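Local coordinates for putative primary metabolism protein HVA1 (Cryptococcus neoformans, PDB 4P5N), which is a small Tudor-domain protein that may play a role in primary metabolism and is associated with hypervirulence, at residues V15-Y20 with L70-K75; P50-F55 with D62-P67. One frame throughout, in Å; residues are numbered along the deposited sequence. Where two conformers were deposited one is given.

Contact 1. Residues V15-Y20 with L70-K75; sequences VGDTVY and LTDLDK
The carboxylates of D17 and D72 meet with their planes 65° apart, D17 OD2 lying 2.6 Å from D72 OD2. Two acid oxygens this close suggest that one of the pair is protonated. With CG anti to the backbone N (chi1 -174°), the D72 carboxylate carbon lies toward D17, and OD1 also touches D17 CB. The Y20 ring leads away from the 70-75 segment. A water bridging Y20 O and T71 OG1 lies in plane at its edge, and L73 CD2 approaches the ring obliquely; L73 CG packs more directly on Y20 CB at 3.9 Å. The backbone N of N14 donates to D17 OD2. In one conformer, K75 NZ makes a salt bridge with D17 OD2 through a weak hydrogen bond of 3.4 Å, and a water joins it to D17 OD1; both are doubtful, since K75 has a second conformer. A third acid, D74, uses OD2 to take the N-H of T18 (2.8 Å), the donor approaching from above the carboxylate plane, 49° out of it. Another water donates to both D74 OD2 and G16 O. Between these side chains the backbones pair antiparallel. V19 with D72 is a non-hydrogen-bonded pair and Y20 with T71 a hydrogen-bonded one, in which T71 N gives a straight bond to Y20 O (2.9 Å) but the return bond is weak. L73 N adds a bond to T18 O at 2.8 Å, where the strand gives way to a 3-10 turn. On the face carrying V19 and D72, V19 CG1 rests on L70 CD1 (4.0 Å). Strand 71-72 thus borders strand 18-23, whose other side pairs with strand 26-36, while V19 packs on F55 and L70 on V53 of strand 52-56.

Contact 2. Residues P50-F55 with D62-P67; sequences PPKVLF and DVAHNP. With SO4 (sulfate ion), chain H; SO4 (sulfate ion), chain E.
A beta hairpin formed by strands 52-56 and 62-65 brings F55, V63 and H65 together on one face and presents H65 to a cadmium ion. F55 has CG between its backbone N and carbonyl carbon (chi1 67°), the side chain lying beside that of V63 and pointing the same way. V63 CB sits over one ring face, 4.2 Å from the centroid, in a CH-pi contact offset toward the rim, whereas H65 CB approaches the ring edge at CE1. The H65 imidazole is steadied by a nearly straight bond from ND1 to N66 O (2.8 Å), which uses a carbonyl lone pair and lies in the ring plane; NE2 binds the cadmium ion, which T21 also ligates. On the other face L54 CD2 presses tightly on A64 CB, at 3.5 Å. Beyond the last paired residues, the bent chain of K52 carries NZ to N66 OD1 (2.7 Å), and the backbone carbonyls of K48 and N49 accept from NZ as well. N66 ND2 donates to two sulfate ions, probably from the crystallisation liquor; the chain H sulfate also takes a bond from K52 NZ through its O4 (3.0 Å), and K48 of the second subunit binds both. P51, after a cis peptide bond, lays CG against P67 CG at 3.6 Å, the two side chains crossing at about a right angle, and V53 CG2 touches P67 CB. V53-H65 and F55-V63 are hydrogen-bonded pairs flanking the non-hydrogen-bonded pair L54-A64, the regular antiparallel ladder of a hairpin in an SH3-like Tudor fold.

How the contacts relate
Contact 2 is nested in the loop that contact 1 closes, and strands 62-65 and 71-72 follow one another in the chain. They are the two outermost strands of a single antiparallel sheet, yet its curvature brings the contacts together, their centres about 12 Å apart. The joint is mainly apolar packing: V19 CG2 meets F55 CD1 at 3.6 Å, and L70 CD2 lies 4.1 Å from V53 CB. The same methyl, L70 CD2, is 4.1 Å from H65 ND1, so contact 1 packs beside the imidazole that binds cadmium in contact 2. The L70 side chain comes to about 6 Å from a bound cadmium ion.

Contact 1. Residues V15-Y20 with L70-K75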
loop_
_atom_site.group_PDB
_atom_site.type_symbol
_atom_site.label_atom_id
_atom_site.label_comp_id
_atom_site.label_asym_id
_atom_site.label_seq_id
_atom_site.Cartn_x
_atom_site.Cartn_y
_atom_site.Cartn_z
ATOM N N VAL A 15 -6.507 5.630 15.762
ATOM C CA VAL A 15 -6.010 6.662 14.857
ATOM C C VAL A 15 -5.204 7.683 15.664
ATOM O O VAL A 15 -5.612 8.079 16.755
ATOM C CB VAL A 15 -7.159 7.317 14.066
ATOM C CG1 VAL A 15 -6.674 8.565 13.345
ATOM C CG2 VAL A 15 -7.744 6.307 13.082
ATOM N N GLY A 16 -4.027 8.032 15.140
ATOM C CA GLY A 16 -3.078 8.921 15.799
ATOM C C GLY A 16 -2.017 8.231 16.644
ATOM O O GLY A 16 -1.062 8.874 17.081
ATOM N N ASP A 17 -2.164 6.923 16.880
ATOM C CA ASP A 17 -1.157 6.189 17.655
ATOM C C ASP A 17 0.080 5.942 16.808
ATOM O O ASP A 17 -0.001 5.784 15.577
ATOM C CB ASP A 17 -1.663 4.805 18.104
ATOM C CG ASP A 17 -2.724 4.865 19.207
ATOM O OD1 ASP A 17 -3.069 5.963 19.671
ATOM O OD2 ASP A 17 -3.215 3.776 19.623
ATOM N N THR A 18 1.229 5.885 17.472
ATOM C CA THR A 18 2.452 5.470 16.807
ATOM C C THR A 18 2.503 3.956 16.742
ATOM O O THR A 18 2.440 3.297 17.778
ATOM C CB THR A 18 3.709 5.942 17.557
ATOM O OG1 THR A 18 3.650 7.358 17.761
ATOM C CG2 THR A 18 4.953 5.617 16.747
ATOM N N VAL A 19 2.623 3.420 15.523
ATOM C CA VAL A 19 2.804 1.976 15.315
ATOM C C VAL A 19 4.191 1.685 14.738
ATOM O O VAL A 19 4.826 2.565 14.156
ATOM C CB VAL A 19 1.690 1.349 14.444
ATOM C CG1 VAL A 19 0.371 1.381 15.197
ATOM C CG2 VAL A 19 1.588 2.025 13.070
ATOM N N TYR A 20 4.631 0.435 14.873
ATOM C CA TYR A 20 5.987 0.026 14.537
ATOM C C TYR A 20 5.978 -1.391 13.973
ATOM O O TYR A 20 5.332 -2.278 14.521
ATOM C CB TYR A 20 6.838 0.047 15.821
ATOM C CG TYR A 20 8.208 -0.577 15.698
ATOM C CD1 TYR A 20 8.397 -1.963 15.878
ATOM C CD2 TYR A 20 9.326 0.213 15.433
ATOM C CE1 TYR A 20 9.653 -2.532 15.779
ATOM C CE2 TYR A 20 10.594 -0.351 15.337
ATOM C CZ TYR A 20 10.755 -1.721 15.507
ATOM O OH TYR A 20 12.010 -2.279 15.413
ATOM N N LEU A 70 2.048 -5.793 14.008
ATOM C CA LEU A 70 2.745 -4.580 14.374
ATOM C C LEU A 70 2.563 -4.288 15.849
ATOM O O LEU A 70 1.743 -4.925 16.513
ATOM C CB LEU A 70 2.394 -3.418 13.468
ATOM C CG LEU A 70 0.937 -3.051 13.317
ATOM C CD1 LEU A 70 0.334 -2.561 14.633
ATOM C CD2 LEU A 70 0.691 -1.991 12.250
ATOM N N THR A 71 3.340 -3.337 16.359
ATOM C CA THR A 71 3.247 -2.945 17.763
ATOM C C THR A 71 2.795 -1.503 17.868
ATOM O O THR A 71 3.356 -0.631 17.203
ATOM C CB THR A 71 4.596 -3.137 18.482
ATOM O OG1 THR A 71 5.002 -4.496 18.345
ATOM C CG2 THR A 71 4.507 -2.796 19.989
ATOM N N ASP A 72 1.768 -1.256 18.689
ATOM C CA ASP A 72 1.320 0.109 18.948
ATOM C C ASP A 72 2.184 0.630 20.094
ATOM O O ASP A 72 1.991 0.250 21.256
ATOM C CB ASP A 72 -0.162 0.101 19.318
ATOM C CG ASP A 72 -0.759 1.484 19.460
ATOM O OD1 ASP A 72 -0.069 2.408 19.973
ATOM O OD2 ASP A 72 -1.968 1.604 19.112
ATOM N N LEU A 73 3.141 1.500 19.770
ATOM C CA LEU A 73 4.089 1.995 20.783
ATOM C C LEU A 73 3.428 2.825 21.863
ATOM O O LEU A 73 3.924 2.879 22.987
ATOM C CB LEU A 73 5.226 2.794 20.123
ATOM C CG LEU A 73 6.069 1.964 19.129
ATOM C CD1 LEU A 73 7.242 2.794 18.629
ATOM C CD2 LEU A 73 6.566 0.632 19.699
ATOM N N ASP A 74 2.292 3.430 21.534
ATOM C CA ASP A 74 1.558 4.223 22.520
ATOM C C ASP A 74 0.761 3.411 23.541
ATOM O O ASP A 74 0.197 3.970 24.477
ATOM C CB ASP A 74 0.672 5.244 21.810
ATOM C CG ASP A 74 1.485 6.336 21.129
ATOM O OD1 ASP A 74 2.544 6.717 21.655
ATOM O OD2 ASP A 74 1.075 6.834 20.078
ATOM N N LYS A 75 0.701 2.096 23.351
ATOM C CA LYS A 75 -0.023 1.217 24.263
ATOM C C LYS A 75 0.936 0.292 25.013
ATOM O O LYS A 75 0.509 -0.638 25.695
ATOM C CB LYS A 75 -1.070 0.404 23.504
ATOM C CG LYS A 75 -2.147 1.260 22.857
ATOM C CD LYS A 75 -3.022 1.920 23.912
ATOM C CE LYS A 75 -4.064 2.834 23.293
ATOM N NZ LYS A 75 -3.494 4.168 22.975
HETATM O O HOH W 1 1.299 9.308 18.886
HETATM O O HOH W 2 -4.753 6.315 21.732
HETATM O O HOH W 3 6.327 -5.037 16.028
#

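Contact 2. Residues P50-F55 with D62-P67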
loop_
_atom_site.group_PDB
_atom_site.type_symbol
_atom_site.label_atom_id
_atom_site.label_comp_id
_atom_site.label_asym_id
_atom_site.label_seq_id
_atom_site.Cartn_x
_atom_site.Cartn_y
_atom_site.Cartn_z
ATOM N N PRO A 50 -8.224 -6.768 4.344
ATOM C CA PRO A 50 -8.448 -6.177 5.665
ATOM C C PRO A 50 -8.426 -7.248 6.761
ATOM O O PRO A 50 -8.648 -8.439 6.488
ATOM C CB PRO A 50 -9.844 -5.547 5.518
ATOM C CG PRO A 50 -10.536 -6.417 4.491
ATOM C CD PRO A 50 -9.437 -6.746 3.507
ATOM N N PRO A 51 -8.127 -6.850 8.001
ATOM C CA PRO A 51 -7.855 -5.467 8.410
ATOM C C PRO A 51 -6.479 -4.942 7.999
ATOM O O PRO A 51 -5.495 -5.702 7.921
ATOM C CB PRO A 51 -7.976 -5.524 9.942
ATOM C CG PRO A 51 -7.593 -6.937 10.301
ATOM C CD PRO A 51 -8.134 -7.783 9.145
ATOM N N LYS A 52 -6.436 -3.646 7.700
ATOM C CA LYS A 52 -5.173 -2.964 7.411
ATOM C C LYS A 52 -5.086 -1.680 8.210
ATOM O O LYS A 52 -6.072 -0.954 8.333
ATOM C CB LYS A 52 -5.058 -2.623 5.925
ATOM C CG LYS A 52 -4.671 -3.797 5.053
ATOM C CD LYS A 52 -3.247 -4.261 5.320
ATOM C CE LYS A 52 -2.786 -5.180 4.205
ATOM N NZ LYS A 52 -3.362 -6.552 4.326
ATOM N N VAL A 53 -3.903 -1.423 8.755
ATOM C CA VAL A 53 -3.596 -0.182 9.447
ATOM C C VAL A 53 -2.824 0.669 8.437
ATOM O O VAL A 53 -1.792 0.252 7.929
ATOM C CB VAL A 53 -2.755 -0.453 10.720
ATOM C CG1 VAL A 53 -2.372 0.840 11.438
ATOM C CG2 VAL A 53 -3.528 -1.331 11.699
ATOM N N LEU A 54 -3.339 1.862 8.149
ATOM C CA LEU A 54 -2.691 2.772 7.207
ATOM C C LEU A 54 -1.949 3.836 7.998
ATOM O O LEU A 54 -2.548 4.504 8.843
ATOM C CB LEU A 54 -3.712 3.445 6.274
ATOM C CG LEU A 54 -4.741 2.571 5.538
ATOM C CD1 LEU A 54 -5.422 3.317 4.395
ATOM C CD2 LEU A 54 -4.186 1.243 5.050
ATOM N N PHE A 55 -0.647 3.964 7.743
ATOM C CA PHE A 55 0.177 4.981 8.402
ATOM C C PHE A 55 1.292 5.456 7.497
ATOM O O PHE A 55 1.675 4.764 6.557
ATOM C CB PHE A 55 0.747 4.480 9.757
ATOM C CG PHE A 55 1.772 3.348 9.664
ATOM C CD1 PHE A 55 1.383 2.016 9.479
ATOM C CD2 PHE A 55 3.130 3.613 9.852
ATOM C CE1 PHE A 55 2.331 0.987 9.451
ATOM C CE2 PHE A 55 4.081 2.597 9.829
ATOM C CZ PHE A 55 3.685 1.278 9.634
ATOM N N ASP A 62 3.756 5.973 2.601
ATOM C CA ASP A 62 2.438 5.496 3.039
ATOM C C ASP A 62 2.463 3.977 3.015
ATOM O O ASP A 62 2.745 3.373 1.969
ATOM C CB ASP A 62 1.295 6.069 2.189
ATOM C CG ASP A 62 1.104 7.580 2.394
ATOM O OD1 ASP A 62 1.869 8.202 3.170
ATOM O OD2 ASP A 62 0.176 8.155 1.782
ATOM N N VAL A 63 2.221 3.384 4.184
ATOM C CA VAL A 63 2.275 1.930 4.402
ATOM C C VAL A 63 0.886 1.417 4.797
ATOM O O VAL A 63 0.140 2.078 5.519
ATOM C CB VAL A 63 3.302 1.580 5.525
ATOM C CG1 VAL A 63 3.333 0.083 5.838
ATOM C CG2 VAL A 63 4.689 2.080 5.143
ATOM N N ALA A 64 0.523 0.239 4.299
ATOM C CA ALA A 64 -0.692 -0.444 4.742
ATOM C C ALA A 64 -0.259 -1.782 5.321
ATOM O O ALA A 64 0.332 -2.613 4.598
ATOM C CB ALA A 64 -1.653 -0.651 3.579
ATOM N N HIS A 65 -0.500 -1.991 6.617
ATOM C CA HIS A 65 0.057 -3.167 7.290
ATOM C C HIS A 65 -0.984 -3.886 8.135
ATOM O O HIS A 65 -1.831 -3.254 8.764
ATOM C CB HIS A 65 1.217 -2.732 8.191
ATOM C CG HIS A 65 2.173 -3.831 8.549
ATOM N ND1 HIS A 65 1.901 -4.794 9.504
ATOM C CD2 HIS A 65 3.413 -4.107 8.085
ATOM C CE1 HIS A 65 2.932 -5.614 9.610
ATOM N NE2 HIS A 65 3.868 -5.215 8.766
ATOM N N ASN A 66 -0.910 -5.212 8.172
ATOM C CA ASN A 66 -1.791 -5.960 9.051
ATOM C C ASN A 66 -1.573 -5.565 10.520
ATOM O O ASN A 66 -0.452 -5.338 10.934
ATOM C CB ASN A 66 -1.508 -7.436 8.889
ATOM C CG ASN A 66 -1.842 -7.930 7.500
ATOM O OD1 ASN A 66 -2.682 -7.355 6.819
ATOM N ND2 ASN A 66 -1.211 -9.032 7.092
ATOM N N PRO A 67 -2.649 -5.522 11.313
ATOM C CA PRO A 67 -2.505 -5.046 12.703
ATOM C C PRO A 67 -1.817 -6.045 13.612
ATOM O O PRO A 67 -1.132 -5.656 14.555
ATOM C CB PRO A 67 -3.961 -4.842 13.159
ATOM C CG PRO A 67 -4.779 -5.724 12.236
ATOM C CD PRO A 67 -4.060 -5.678 10.913
HETATM S S SO4 H . -0.896 -9.039 3.380
HETATM O O1 SO4 H . 0.080 -9.541 2.375
HETATM O O2 SO4 H . -0.407 -7.791 4.026
HETATM O O3 SO4 H . -1.179 -10.079 4.389
HETATM O O4 SO4 H . -2.120 -8.654 2.638
HETATM S S SO4 E . 2.382 -9.451 8.079
HETATM O O1 SO4 E . 2.438 -10.598 7.138
HETATM O O2 SO4 E . 3.524 -9.631 9.003
HETATM O O3 SO4 E . 1.114 -9.503 8.888
HETATM O O4 SO4 E . 2.616 -8.197 7.320
#